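Long-range contacts in 4-hydroxy-tetrahydrodipicolinate synthase (Methanocaldococcus jannaschii DSM 2661, PDB 2YXG), which probably catalyses the condensation of aspartate semialdehyde with pyruvate to 4-hydroxy-tetrahydrodipicolinate, a step of lysine biosynthesis: residues A[28-33]-A[204-209]; A[87-92]-A[122-127]; A[150-155]-A[176-181]; A[239-244]-A[277-282]. All coordinates share one frame; numbering follows the deposited sequence.

Contact 1 of 4, residues A[28-33]-A[204-209]; sequences NFLIEN and VANIVP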
loop_
_atom_site.group_PDB
_atom_site.type_symbol
_atom_site.label_atom_id
_atom_site.label_comp_id
_atom_site.label_asym_id
_atom_site.label_seq_id
_atom_site.Cartn_x
_atom_site.Cartn_y
_atom_site.Cartn_z
ATOM N N ASN A 28 -15.694 -25.638 -27.028
ATOM C CA ASN A 28 -16.092 -27.060 -26.875
ATOM C C ASN A 28 -15.193 -27.843 -25.941
ATOM O O ASN A 28 -15.685 -28.694 -25.189
ATOM C CB ASN A 28 -16.112 -27.745 -28.249
ATOM C CG ASN A 28 -17.258 -27.299 -29.074
ATOM O OD1 ASN A 28 -17.120 -27.088 -30.283
ATOM N ND2 ASN A 28 -18.426 -27.140 -28.431
ATOM N N PHE A 29 -13.883 -27.578 -25.975
ATOM C CA PHE A 29 -12.986 -28.157 -24.976
ATOM C C PHE A 29 -13.443 -27.888 -23.520
ATOM O O PHE A 29 -13.463 -28.777 -22.699
ATOM C CB PHE A 29 -11.549 -27.681 -25.168
ATOM C CG PHE A 29 -10.599 -28.140 -24.089
ATOM C CD1 PHE A 29 -10.264 -29.496 -23.949
ATOM C CD2 PHE A 29 -9.997 -27.219 -23.239
ATOM C CE1 PHE A 29 -9.306 -29.943 -22.937
ATOM C CE2 PHE A 29 -9.056 -27.625 -22.253
ATOM C CZ PHE A 29 -8.716 -28.996 -22.101
ATOM N N LEU A 30 -13.822 -26.662 -23.213
ATOM C CA LEU A 30 -14.210 -26.324 -21.845
ATOM C C LEU A 30 -15.572 -26.924 -21.496
ATOM O O LEU A 30 -15.789 -27.427 -20.381
ATOM C CB LEU A 30 -14.247 -24.824 -21.722
ATOM C CG LEU A 30 -12.918 -24.149 -22.107
ATOM C CD1 LEU A 30 -13.063 -22.598 -22.262
ATOM C CD2 LEU A 30 -11.758 -24.511 -21.109
ATOM N N ILE A 31 -16.496 -26.856 -22.449
ATOM C CA ILE A 31 -17.830 -27.472 -22.250
ATOM C C ILE A 31 -17.698 -28.979 -22.016
ATOM O O ILE A 31 -18.318 -29.473 -21.085
ATOM C CB ILE A 31 -18.853 -27.137 -23.384
ATOM C CG1 ILE A 31 -19.049 -25.606 -23.517
ATOM C CG2 ILE A 31 -20.231 -27.933 -23.172
ATOM C CD1 ILE A 31 -20.015 -25.167 -24.657
ATOM N N GLU A 32 -16.883 -29.662 -22.829
ATOM C CA GLU A 32 -16.632 -31.124 -22.704
ATOM C C GLU A 32 -16.229 -31.397 -21.256
ATOM O O GLU A 32 -16.589 -32.408 -20.656
ATOM C CB GLU A 32 -15.453 -31.644 -23.619
ATOM C CG GLU A 32 -15.563 -31.563 -25.214
ATOM C CD GLU A 32 -14.160 -31.660 -26.028
ATOM O OE1 GLU A 32 -13.141 -32.213 -25.519
ATOM O OE2 GLU A 32 -14.081 -31.169 -27.205
ATOM N N ASN A 33 -15.456 -30.471 -20.696
ATOM C CA ASN A 33 -14.848 -30.711 -19.412
ATOM C C ASN A 33 -15.664 -30.244 -18.220
ATOM O O ASN A 33 -15.160 -30.216 -17.082
ATOM C CB ASN A 33 -13.398 -30.227 -19.426
ATOM C CG ASN A 33 -12.519 -31.173 -20.237
ATOM O OD1 ASN A 33 -12.165 -30.921 -21.412
ATOM N ND2 ASN A 33 -12.230 -32.309 -19.641
ATOM N N VAL A 204 -7.139 -20.047 -14.824
ATOM C CA VAL A 204 -6.560 -21.349 -14.893
ATOM C C VAL A 204 -7.542 -22.401 -15.404
ATOM O O VAL A 204 -7.115 -23.405 -15.958
ATOM C CB VAL A 204 -5.912 -21.770 -13.546
ATOM C CG1 VAL A 204 -6.950 -22.271 -12.526
ATOM C CG2 VAL A 204 -4.866 -22.881 -13.805
ATOM N N ALA A 205 -8.861 -22.206 -15.269
ATOM C CA ALA A 205 -9.797 -23.204 -15.849
ATOM C C ALA A 205 -9.689 -23.272 -17.374
ATOM O O ALA A 205 -10.198 -24.216 -17.993
ATOM C CB ALA A 205 -11.266 -22.993 -15.391
ATOM N N ASN A 206 -9.011 -22.314 -18.012
ATOM C CA ASN A 206 -8.659 -22.483 -19.470
ATOM C C ASN A 206 -7.675 -23.630 -19.811
ATOM O O ASN A 206 -7.645 -24.094 -20.955
ATOM C CB ASN A 206 -8.115 -21.194 -20.074
ATOM C CG ASN A 206 -9.173 -20.094 -20.163
ATOM O OD1 ASN A 206 -9.138 -19.103 -19.408
ATOM N ND2 ASN A 206 -10.113 -20.259 -21.094
ATOM N N ILE A 207 -6.875 -24.026 -18.814
ATOM C CA ILE A 207 -5.737 -24.939 -18.940
ATOM C C ILE A 207 -6.160 -26.309 -18.373
ATOM O O ILE A 207 -5.929 -27.364 -18.984
ATOM C CB ILE A 207 -4.474 -24.422 -18.088
ATOM C CG1 ILE A 207 -3.922 -23.102 -18.601
ATOM C CG2 ILE A 207 -3.312 -25.443 -18.069
ATOM C CD1 ILE A 207 -3.824 -23.122 -20.136
ATOM N N VAL A 208 -6.754 -26.274 -17.180
ATOM C CA VAL A 208 -7.150 -27.499 -16.478
ATOM C C VAL A 208 -8.621 -27.441 -16.088
ATOM O O VAL A 208 -8.934 -27.493 -14.894
ATOM C CB VAL A 208 -6.258 -27.767 -15.239
ATOM C CG1 VAL A 208 -4.883 -28.320 -15.707
ATOM C CG2 VAL A 208 -6.080 -26.518 -14.427
ATOM N N PRO A 209 -9.526 -27.324 -17.101
ATOM C CA PRO A 209 -10.990 -27.201 -16.783
ATOM C C PRO A 209 -11.532 -28.356 -15.933
ATOM O O PRO A 209 -12.275 -28.127 -15.002
ATOM C CB PRO A 209 -11.678 -27.200 -18.166
ATOM C CG PRO A 209 -10.622 -27.605 -19.158
ATOM C CD PRO A 209 -9.267 -27.331 -18.555
#
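Asn33 and Pro209 bring the two backbones closest, their CA atoms 5.8 Å apart, where helix 20-32 has just ended and helix 209-221 begins with Val208 at its N-cap. Pro209 carries most of the contact. Atom CG of its ring lies 3.5 Å from CE2 of Phe29; both CG and CD are near CE2 and CZ and approach the aromatic ring obliquely, while the two side chains as wholes cross at about a right angle. Phe29 reaches the proline with CG anti to the backbone N (chi1 174°). Near the plane of the ring, at its edge, lie the carbonyl oxygens of Asn206 and Ile207, and Arg259 makes a cation-pi contact with the same ring. Leu30 meets the proline from another direction, its CD2 approaching Pro209 CG to 3.8 Å and Ala205 O to 3.5 Å. From the end of the helix, Asn33 adds its CB, 3.7 Å from Pro209 CB. An alanine at Phe29 would probably leave Pro209 CG and CD without their aromatic neighbour and Arg259 without its pi partner. The contact between the segments rests on van der Waals packing. The side chain of Asn206 lies about 4 Å from that of Thr44, predicted to bind pyruvate, which places the contact beside the probable active site. Here the end of outer helix 20-32 packs on the loop that follows strand 199-202 of a TIM barrel.

Contact 2 of 4, residues A[87-92]-A[122-127]; sequences LSVFAE and AESINL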
loop_
_atom_site.group_PDB
_atom_site.type_symbol
_atom_site.label_atom_id
_atom_site.label_comp_id
_atom_site.label_asym_id
_atom_site.label_seq_id
_atom_site.Cartn_x
_atom_site.Cartn_y
_atom_site.Cartn_z
ATOM N N LEU A 87 -22.662 -1.635 -24.650
ATOM C CA LEU A 87 -22.156 -3.013 -24.658
ATOM C C LEU A 87 -23.149 -3.996 -24.034
ATOM O O LEU A 87 -23.261 -5.140 -24.469
ATOM C CB LEU A 87 -20.776 -3.154 -23.940
ATOM C CG LEU A 87 -19.567 -2.484 -24.632
ATOM C CD1 LEU A 87 -18.347 -2.373 -23.718
ATOM C CD2 LEU A 87 -19.190 -3.247 -25.902
ATOM N N SER A 88 -23.843 -3.534 -23.001
ATOM C CA SER A 88 -24.791 -4.364 -22.260
ATOM C C SER A 88 -26.024 -4.670 -23.101
ATOM O O SER A 88 -26.482 -5.809 -23.154
ATOM C CB SER A 88 -25.211 -3.653 -20.958
ATOM O OG SER A 88 -24.061 -3.399 -20.129
ATOM N N VAL A 89 -26.553 -3.621 -23.729
ATOM C CA VAL A 89 -27.704 -3.742 -24.627
ATOM C C VAL A 89 -27.347 -4.703 -25.764
ATOM O O VAL A 89 -28.146 -5.597 -26.119
ATOM C CB VAL A 89 -28.137 -2.364 -25.160
ATOM C CG1 VAL A 89 -29.097 -2.502 -26.417
ATOM C CG2 VAL A 89 -28.792 -1.548 -24.028
ATOM N N PHE A 90 -26.145 -4.558 -26.295
ATOM C CA PHE A 90 -25.687 -5.492 -27.291
ATOM C C PHE A 90 -25.601 -6.957 -26.796
ATOM O O PHE A 90 -25.997 -7.881 -27.499
ATOM C CB PHE A 90 -24.343 -5.117 -27.878
ATOM C CG PHE A 90 -23.838 -6.177 -28.836
ATOM C CD1 PHE A 90 -24.287 -6.198 -30.170
ATOM C CD2 PHE A 90 -22.996 -7.214 -28.380
ATOM C CE1 PHE A 90 -23.845 -7.174 -31.049
ATOM C CE2 PHE A 90 -22.585 -8.211 -29.241
ATOM C CZ PHE A 90 -22.998 -8.194 -30.588
ATOM N N ALA A 91 -25.068 -7.169 -25.596
ATOM C CA ALA A 91 -24.989 -8.517 -25.066
ATOM C C ALA A 91 -26.406 -9.114 -24.956
ATOM O O ALA A 91 -26.608 -10.290 -25.176
ATOM C CB ALA A 91 -24.302 -8.505 -23.738
ATOM N N GLU A 92 -27.387 -8.303 -24.604
ATOM C CA GLU A 92 -28.743 -8.849 -24.433
ATOM C C GLU A 92 -29.353 -9.213 -25.796
ATOM O O GLU A 92 -29.811 -10.336 -26.004
ATOM C CB GLU A 92 -29.642 -7.885 -23.683
ATOM C CG GLU A 92 -31.014 -8.499 -23.302
ATOM C CD GLU A 92 -31.799 -7.598 -22.403
ATOM O OE1 GLU A 92 -31.978 -6.411 -22.742
ATOM O OE2 GLU A 92 -32.227 -8.049 -21.346
ATOM N N ALA A 122 -27.874 -1.515 -15.135
ATOM C CA ALA A 122 -28.962 -2.351 -14.673
ATOM C C ALA A 122 -30.307 -1.939 -15.298
ATOM O O ALA A 122 -31.082 -2.818 -15.668
ATOM C CB ALA A 122 -29.009 -2.362 -13.163
ATOM N N GLU A 123 -30.558 -0.632 -15.430
ATOM C CA GLU A 123 -31.758 -0.106 -16.098
ATOM C C GLU A 123 -31.813 -0.388 -17.591
ATOM O O GLU A 123 -32.896 -0.381 -18.179
ATOM C CB GLU A 123 -31.880 1.407 -15.892
ATOM C CG GLU A 123 -32.500 1.790 -14.524
ATOM C CD GLU A 123 -32.103 3.190 -14.017
ATOM O OE1 GLU A 123 -31.817 4.099 -14.852
ATOM O OE2 GLU A 123 -32.053 3.370 -12.765
ATOM N N SER A 124 -30.659 -0.622 -18.214
ATOM C CA SER A 124 -30.574 -0.758 -19.664
ATOM C C SER A 124 -31.001 -2.145 -20.186
ATOM O O SER A 124 -31.308 -2.305 -21.372
ATOM C CB SER A 124 -29.156 -0.400 -20.185
ATOM O OG SER A 124 -28.195 -1.446 -19.961
ATOM N N ILE A 125 -31.003 -3.147 -19.318
ATOM C CA ILE A 125 -31.184 -4.523 -19.768
ATOM C C ILE A 125 -31.959 -5.283 -18.740
ATOM O O ILE A 125 -32.083 -4.812 -17.612
ATOM C CB ILE A 125 -29.825 -5.248 -20.001
ATOM C CG1 ILE A 125 -29.004 -5.338 -18.695
ATOM C CG2 ILE A 125 -29.052 -4.565 -21.143
ATOM C CD1 ILE A 125 -27.692 -6.162 -18.829
ATOM N N ASN A 126 -32.453 -6.467 -19.130
ATOM C CA ASN A 126 -33.057 -7.379 -18.190
ATOM C C ASN A 126 -32.183 -8.585 -17.769
ATOM O O ASN A 126 -32.501 -9.257 -16.801
ATOM C CB ASN A 126 -34.471 -7.789 -18.661
ATOM C CG ASN A 126 -35.492 -6.614 -18.488
ATOM O OD1 ASN A 126 -36.161 -6.229 -19.442
ATOM N ND2 ASN A 126 -35.525 -6.000 -17.277
ATOM N N LEU A 127 -31.071 -8.810 -18.452
ATOM C CA LEU A 127 -30.085 -9.838 -18.049
ATOM C C LEU A 127 -29.588 -9.721 -16.601
ATOM O O LEU A 127 -29.490 -8.630 -16.066
ATOM C CB LEU A 127 -28.875 -9.806 -19.000
ATOM C CG LEU A 127 -29.196 -10.068 -20.459
ATOM C CD1 LEU A 127 -27.894 -10.333 -21.239
ATOM C CD2 LEU A 127 -30.178 -11.273 -20.540
#
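Glu92 reaches across from helix 81-94 and grips the backbone just beyond helix 111-124 with a single carboxylate oxygen. With CG anti to the backbone N (chi1 -172°) and the chain extended beyond it, OE2 accepts from Asn126 N at 2.7 Å. The N-H···O angle of 148° is moderately bent, and the donor comes to the syn side of the carboxylate, 27° out of its plane. Leu127 N, 3.2 Å from the same OE2, adds a weak second bond.

The tight part lies inward. The branch methyl CG2 of Ile125 sits 3.5 Å from Ser88 O, near both the backbone and CB of Ser88. Ser88 presents CB, 3.8 Å from Ser124 OG, a van der Waals contact, while each hydroxyl bonds within its own helix, Ser88 OG to Ala84 O and Ser124 OG to Val121 O. Leu127 crosses the stem of Glu92 obliquely, its CG 3.7 Å from Glu92 CG.

The outer side is more open. There the partly exposed Val89 brings CG2 to 3.7 Å from Ser124 O, and Asn126, an exposed residue, touches mainly through CB, near Glu92 OE2. An alanine at Glu92 would probably leave the amides of Asn126 and Leu127 without this acceptor and Leu127 without its packing on Glu92 CG and the carboxylate.

Chemically, one good and one weak N-H bond to a residue that is partly exposed are consistent with an ionised carboxylate that helps hold the loop before strand 129-133 against the neighbouring helix.

Contact 3 of 4, residues A[150-155]-A[176-181]; sequences LAEEYS and DAKITV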
loop_
_atom_site.group_PDB
_atom_site.type_symbol
_atom_site.label_atom_id
_atom_site.label_comp_id
_atom_site.label_asym_id
_atom_site.label_seq_id
_atom_site.Cartn_x
_atom_site.Cartn_y
_atom_site.Cartn_z
ATOM N N LEU A 150 -27.133 -1.207 -4.630
ATOM C CA LEU A 150 -27.406 -1.754 -5.987
ATOM C C LEU A 150 -28.416 -2.903 -6.026
ATOM O O LEU A 150 -29.414 -2.863 -6.773
ATOM C CB LEU A 150 -26.116 -2.191 -6.679
ATOM C CG LEU A 150 -25.322 -0.956 -7.136
ATOM C CD1 LEU A 150 -23.832 -1.285 -7.535
ATOM C CD2 LEU A 150 -26.081 -0.290 -8.240
ATOM N N ALA A 151 -28.132 -3.925 -5.220
ATOM C CA ALA A 151 -28.949 -5.120 -5.175
ATOM C C ALA A 151 -30.324 -4.790 -4.598
ATOM O O ALA A 151 -31.330 -5.301 -5.090
ATOM C CB ALA A 151 -28.274 -6.209 -4.345
ATOM N N GLU A 152 -30.379 -3.945 -3.568
ATOM C CA GLU A 152 -31.679 -3.500 -3.040
ATOM C C GLU A 152 -32.534 -2.796 -4.079
ATOM O O GLU A 152 -33.754 -2.957 -4.052
ATOM C CB GLU A 152 -31.552 -2.658 -1.758
ATOM C CG GLU A 152 -31.104 -3.508 -0.535
ATOM C CD GLU A 152 -30.724 -2.694 0.722
ATOM O OE1 GLU A 152 -30.371 -1.471 0.625
ATOM O OE2 GLU A 152 -30.775 -3.330 1.837
ATOM N N GLU A 153 -31.911 -2.054 -5.011
ATOM C CA GLU A 153 -32.692 -1.379 -6.046
ATOM C C GLU A 153 -32.989 -2.180 -7.307
ATOM O O GLU A 153 -34.052 -2.039 -7.935
ATOM C CB GLU A 153 -32.058 -0.055 -6.468
ATOM C CG GLU A 153 -32.905 0.610 -7.547
ATOM C CD GLU A 153 -32.750 2.124 -7.661
ATOM O OE1 GLU A 153 -31.795 2.735 -7.107
ATOM O OE2 GLU A 153 -33.611 2.708 -8.362
ATOM N N TYR A 154 -32.033 -2.992 -7.707
ATOM C CA TYR A 154 -32.101 -3.653 -8.991
ATOM C C TYR A 154 -32.095 -5.152 -8.824
ATOM O O TYR A 154 -31.059 -5.749 -8.426
ATOM C CB TYR A 154 -30.922 -3.218 -9.841
ATOM C CG TYR A 154 -30.904 -1.740 -10.090
ATOM C CD1 TYR A 154 -31.761 -1.160 -11.039
ATOM C CD2 TYR A 154 -30.056 -0.903 -9.351
ATOM C CE1 TYR A 154 -31.751 0.248 -11.262
ATOM C CE2 TYR A 154 -30.044 0.498 -9.552
ATOM C CZ TYR A 154 -30.869 1.056 -10.523
ATOM O OH TYR A 154 -30.835 2.410 -10.733
ATOM N N SER A 155 -33.221 -5.778 -9.174
ATOM C CA SER A 155 -33.304 -7.234 -9.070
ATOM C C SER A 155 -32.324 -7.959 -10.000
ATOM O O SER A 155 -32.013 -9.131 -9.763
ATOM C CB SER A 155 -34.699 -7.722 -9.375
ATOM O OG SER A 155 -35.028 -7.325 -10.695
ATOM N N ASP A 176 -24.059 -9.218 4.294
ATOM C CA ASP A 176 -24.935 -8.007 4.062
ATOM C C ASP A 176 -25.662 -7.910 2.720
ATOM O O ASP A 176 -26.833 -7.502 2.649
ATOM C CB ASP A 176 -24.132 -6.687 4.123
ATOM C CG ASP A 176 -23.524 -6.413 5.476
ATOM O OD1 ASP A 176 -23.660 -7.225 6.420
ATOM O OD2 ASP A 176 -22.871 -5.348 5.615
ATOM N N ALA A 177 -24.910 -8.186 1.657
ATOM C CA ALA A 177 -25.290 -8.117 0.216
ATOM C C ALA A 177 -26.610 -8.719 -0.297
ATOM O O ALA A 177 -27.394 -8.027 -0.995
ATOM C CB ALA A 177 -24.180 -8.713 -0.579
ATOM N N LYS A 178 -26.835 -10.000 0.015
ATOM C CA LYS A 178 -27.691 -10.828 -0.790
ATOM C C LYS A 178 -27.330 -10.550 -2.255
ATOM O O LYS A 178 -28.106 -9.946 -3.030
ATOM C CB LYS A 178 -29.177 -10.569 -0.541
ATOM C CG LYS A 178 -29.598 -10.306 0.913
ATOM C CD LYS A 178 -30.697 -9.225 0.905
ATOM C CE LYS A 178 -30.187 -7.900 0.287
ATOM N NZ LYS A 178 -29.340 -7.112 1.226
ATOM N N ILE A 179 -26.092 -10.906 -2.593
ATOM C CA ILE A 179 -25.716 -11.218 -3.949
ATOM C C ILE A 179 -24.915 -12.490 -3.804
ATOM O O ILE A 179 -24.366 -12.759 -2.743
ATOM C CB ILE A 179 -24.819 -10.118 -4.616
ATOM C CG1 ILE A 179 -23.960 -9.409 -3.584
ATOM C CG2 ILE A 179 -25.647 -9.082 -5.324
ATOM C CD1 ILE A 179 -22.747 -10.117 -3.198
ATOM N N THR A 180 -24.824 -13.246 -4.892
ATOM C CA THR A 180 -23.873 -14.335 -4.998
ATOM C C THR A 180 -22.439 -13.814 -5.107
ATOM O O THR A 180 -22.141 -12.871 -5.884
ATOM C CB THR A 180 -24.213 -15.150 -6.204
ATOM O OG1 THR A 180 -25.569 -15.564 -6.077
ATOM C CG2 THR A 180 -23.314 -16.364 -6.335
ATOM N N VAL A 181 -21.551 -14.377 -4.296
ATOM C CA VAL A 181 -20.130 -14.064 -4.481
ATOM C C VAL A 181 -19.461 -15.103 -5.370
ATOM O O VAL A 181 -19.555 -16.279 -5.072
ATOM C CB VAL A 181 -19.362 -13.909 -3.124
ATOM C CG1 VAL A 181 -17.848 -13.725 -3.376
ATOM C CG2 VAL A 181 -19.964 -12.752 -2.270
#
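Ala151 and Ile179 mark the closest backbone approach, with CA atoms 7.0 Å apart. The first segment is the last turn of helix 144-153 and the residues after it; the second leaves helix 168-177 through Lys178, whose backbone takes left-handed values (phi 44°, psi 64°), and then extends into strand 180-183.

The side chains that meet are few. CB of Ala151 points at the bend and fits over it, 3.9 Å from Ala177 O and 4.0 Å from Lys178 O. The same methyl lies 4.0 Å from CG2 of Ile179, the one apolar side-chain pair between the segments. Ile179 itself continues inward to Leu173 and Val160.

Lys178 is folded back on its own helix, its chain bent at each torsion beyond CG. NZ donates to Asp176 O at 2.9 Å, in the carbonyl plane and with a C=O···N angle of 152°. A weak second bond goes from NZ to Ala177 O at 3.1 Å. The ammonium thus faces two carbonyl oxygens at the C-terminal end of the helix, where the negative end of the helix dipole would probably stabilise its charge. Glu152 OE2 is 4.1 Å from Lys178 NZ, opposite in charge but beyond a salt bridge, and its stronger partner is Lys148 on its own helix.

Strand 157-162, helix 168-177 and strand 180-183 form a beta-alpha-beta crossover, the two strands being parallel neighbours. In this contact the turn closing that crossover rests on the end of the preceding helix, an arrangement of the outer layer of a TIM barrel, at its surface.

Contact 4 of 4, residues A[239-244]-A[277-282]; sequences KAMFIE and KILENV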
loop_
_atom_site.group_PDB
_atom_site.type_symbol
_atom_site.label_atom_id
_atom_site.label_comp_id
_atom_site.label_asym_id
_atom_site.label_seq_id
_atom_site.Cartn_x
_atom_site.Cartn_y
_atom_site.Cartn_z
ATOM N N LYS A 239 -0.086 -19.970 -9.372
ATOM C CA LYS A 239 0.895 -18.888 -9.282
ATOM C C LYS A 239 1.486 -18.537 -10.638
ATOM O O LYS A 239 1.677 -17.332 -10.944
ATOM C CB LYS A 239 2.024 -19.233 -8.319
ATOM C CG LYS A 239 1.553 -19.466 -6.887
ATOM C CD LYS A 239 2.759 -19.602 -5.947
ATOM C CE LYS A 239 3.499 -20.925 -6.119
ATOM N NZ LYS A 239 4.749 -21.005 -5.277
ATOM N N ALA A 240 1.784 -19.549 -11.463
ATOM C CA ALA A 240 2.292 -19.226 -12.781
ATOM C C ALA A 240 1.314 -18.388 -13.589
ATOM O O ALA A 240 1.728 -17.574 -14.424
ATOM C CB ALA A 240 2.711 -20.478 -13.557
ATOM N N MET A 241 0.018 -18.538 -13.360
ATOM C CA MET A 241 -0.932 -17.779 -14.200
ATOM C C MET A 241 -0.801 -16.264 -13.949
ATOM O O MET A 241 -1.230 -15.441 -14.738
ATOM C CB MET A 241 -2.388 -18.263 -14.019
ATOM C CG MET A 241 -2.720 -19.638 -14.598
ATOM S SD MET A 241 -2.276 -19.762 -16.319
ATOM C CE MET A 241 -0.619 -20.522 -16.178
ATOM N N PHE A 242 -0.189 -15.889 -12.843
ATOM C CA PHE A 242 0.086 -14.465 -12.665
ATOM C C PHE A 242 1.581 -14.083 -12.600
ATOM O O PHE A 242 1.921 -13.007 -12.061
ATOM C CB PHE A 242 -0.695 -13.882 -11.483
ATOM C CG PHE A 242 -0.370 -14.493 -10.145
ATOM C CD1 PHE A 242 0.769 -14.114 -9.442
ATOM C CD2 PHE A 242 -1.275 -15.374 -9.539
ATOM C CE1 PHE A 242 1.036 -14.655 -8.201
ATOM C CE2 PHE A 242 -1.031 -15.902 -8.276
ATOM C CZ PHE A 242 0.114 -15.558 -7.609
ATOM N N ILE A 243 2.445 -14.957 -13.127
ATOM C CA ILE A 243 3.877 -14.706 -13.113
ATOM C C ILE A 243 4.229 -13.377 -13.846
ATOM O O ILE A 243 5.135 -12.621 -13.445
ATOM C CB ILE A 243 4.731 -15.940 -13.582
ATOM C CG1 ILE A 243 6.191 -15.703 -13.208
ATOM C CG2 ILE A 243 4.589 -16.233 -15.057
ATOM C CD1 ILE A 243 7.070 -16.786 -13.660
ATOM N N GLU A 244 3.491 -13.123 -14.912
ATOM C CA GLU A 244 3.372 -11.800 -15.484
ATOM C C GLU A 244 1.856 -11.533 -15.557
ATOM O O GLU A 244 1.050 -12.444 -15.304
ATOM C CB GLU A 244 4.068 -11.745 -16.873
ATOM C CG GLU A 244 5.575 -12.117 -16.816
ATOM C CD GLU A 244 6.410 -11.763 -18.074
ATOM O OE1 GLU A 244 5.851 -11.211 -19.060
ATOM O OE2 GLU A 244 7.642 -12.061 -18.055
ATOM N N LYS A 277 10.459 -20.392 -18.816
ATOM C CA LYS A 277 11.029 -21.624 -18.254
ATOM C C LYS A 277 10.319 -22.071 -16.983
ATOM O O LYS A 277 10.041 -23.211 -16.811
ATOM C CB LYS A 277 12.513 -21.422 -17.988
ATOM C CG LYS A 277 13.332 -21.187 -19.229
ATOM C CD LYS A 277 14.831 -21.374 -18.872
ATOM C CE LYS A 277 15.724 -20.969 -20.080
ATOM N NZ LYS A 277 17.186 -21.224 -19.787
ATOM N N ILE A 278 10.015 -21.137 -16.103
ATOM C CA ILE A 278 9.258 -21.458 -14.866
ATOM C C ILE A 278 7.882 -22.040 -15.253
ATOM O O ILE A 278 7.447 -23.107 -14.764
ATOM C CB ILE A 278 9.160 -20.215 -13.912
ATOM C CG1 ILE A 278 10.532 -19.995 -13.206
ATOM C CG2 ILE A 278 8.076 -20.447 -12.797
ATOM C CD1 ILE A 278 10.913 -18.570 -12.900
ATOM N N LEU A 279 7.215 -21.361 -16.170
ATOM C CA LEU A 279 5.922 -21.857 -16.645
ATOM C C LEU A 279 6.067 -23.250 -17.253
ATOM O O LEU A 279 5.259 -24.165 -16.923
ATOM C CB LEU A 279 5.271 -20.877 -17.645
ATOM C CG LEU A 279 3.912 -21.333 -18.211
ATOM C CD1 LEU A 279 2.885 -21.700 -17.111
ATOM C CD2 LEU A 279 3.394 -20.282 -19.131
ATOM N N GLU A 280 7.078 -23.426 -18.131
ATOM C CA GLU A 280 7.289 -24.709 -18.781
ATOM C C GLU A 280 7.482 -25.832 -17.764
ATOM O O GLU A 280 6.966 -26.945 -17.922
ATOM C CB GLU A 280 8.516 -24.708 -19.689
ATOM C CG GLU A 280 8.347 -24.110 -21.056
ATOM C CD GLU A 280 9.713 -23.861 -21.721
ATOM O OE1 GLU A 280 10.686 -24.440 -21.219
ATOM O OE2 GLU A 280 9.836 -23.119 -22.720
ATOM N N ASN A 281 8.253 -25.554 -16.732
ATOM C CA ASN A 281 8.541 -26.608 -15.744
ATOM C C ASN A 281 7.270 -26.973 -15.018
ATOM O O ASN A 281 7.024 -28.144 -14.791
ATOM C CB ASN A 281 9.668 -26.201 -14.768
ATOM C CG ASN A 281 11.004 -26.006 -15.473
ATOM O OD1 ASN A 281 11.185 -26.479 -16.575
ATOM N ND2 ASN A 281 11.936 -25.274 -14.842
ATOM N N VAL A 282 6.450 -25.989 -14.656
ATOM C CA VAL A 282 5.201 -26.354 -13.992
ATOM C C VAL A 282 4.249 -27.161 -14.908
ATOM O O VAL A 282 3.638 -28.126 -14.447
ATOM C CB VAL A 282 4.482 -25.226 -13.132
ATOM C CG1 VAL A 282 5.399 -24.068 -12.681
ATOM C CG2 VAL A 282 3.103 -24.803 -13.677
#
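The CD1 methyl of Leu279, carried on a CG that is anti to the backbone N (chi1 179°), is the bump at the centre of the fit. It enters a shallow hollow with two walls: CB of Ala240 at 3.8 Å and CE of Met241 at the same distance, 3.8 Å. The backbones are nearest at Ala240 and Leu279, CA to CA 5.9 Å, and the small alanine is consistent with this close approach. The methionine wall is made by a bent chain. Although CB of Met241 points away from helix 273-286, bends at chi2 (-54°) and again at chi3 (95°) bring CE beside the leucine.

A second bump comes from segment 239-244. A type I turn from Ala240 to Ile243, closed by the bond from Ile243 N to Ala240 O at 3.0 Å, puts Ile243 on the same side as Ala240. Its extended chain drives CD1 against the branch of Ile278, 3.9 Å from CG2 and 4.0 Å from CB. Val282, one turn along the helix from Ile278, borders Ala240 more loosely, its CG2 4.3 Å from Ala240 CB.

Further cover for Leu279 comes from Thr252 and Ala253 of helix 248-256 and from Met271. Beyond the turn, Glu244 bonds through OE2 to His275 and the backbone N of Ser272, and it packs on Thr110 of the second subunit.

Between the segments there are only carbon-to-carbon side-chain meetings and no hydrogen bonds, consistent with apolar packing of helix 273-286 on the end of helix 224-240, buried around Leu279 and more open at Ile243 and Ile278.

How the contacts relate
The four contacts lie around one TIM barrel. Contacts 2 and 3 form one neighbouring pair, centres 17 Å apart, joined by a probable hydrogen bond between Glu123 OE2 and Tyr154 OH (2.6 Å) and by Ala122 packing on the Tyr154 ring. Contacts 1 and 4 form another, centres 19 Å apart, where Val204 CG2 meets Met241 CG at 4.0 Å. The centres of contacts 3 and 4 are 36 Å apart, on opposite sides of the chain's centre. Along the sequence, contacts 2 and 3 are nested within the loop that contact 1 closes. The side chain of Met241 is about 8 Å from that of Thr44, predicted to bind pyruvate, and that of Ile179 about 10 Å from that of Lys161, the predicted Schiff-base lysine.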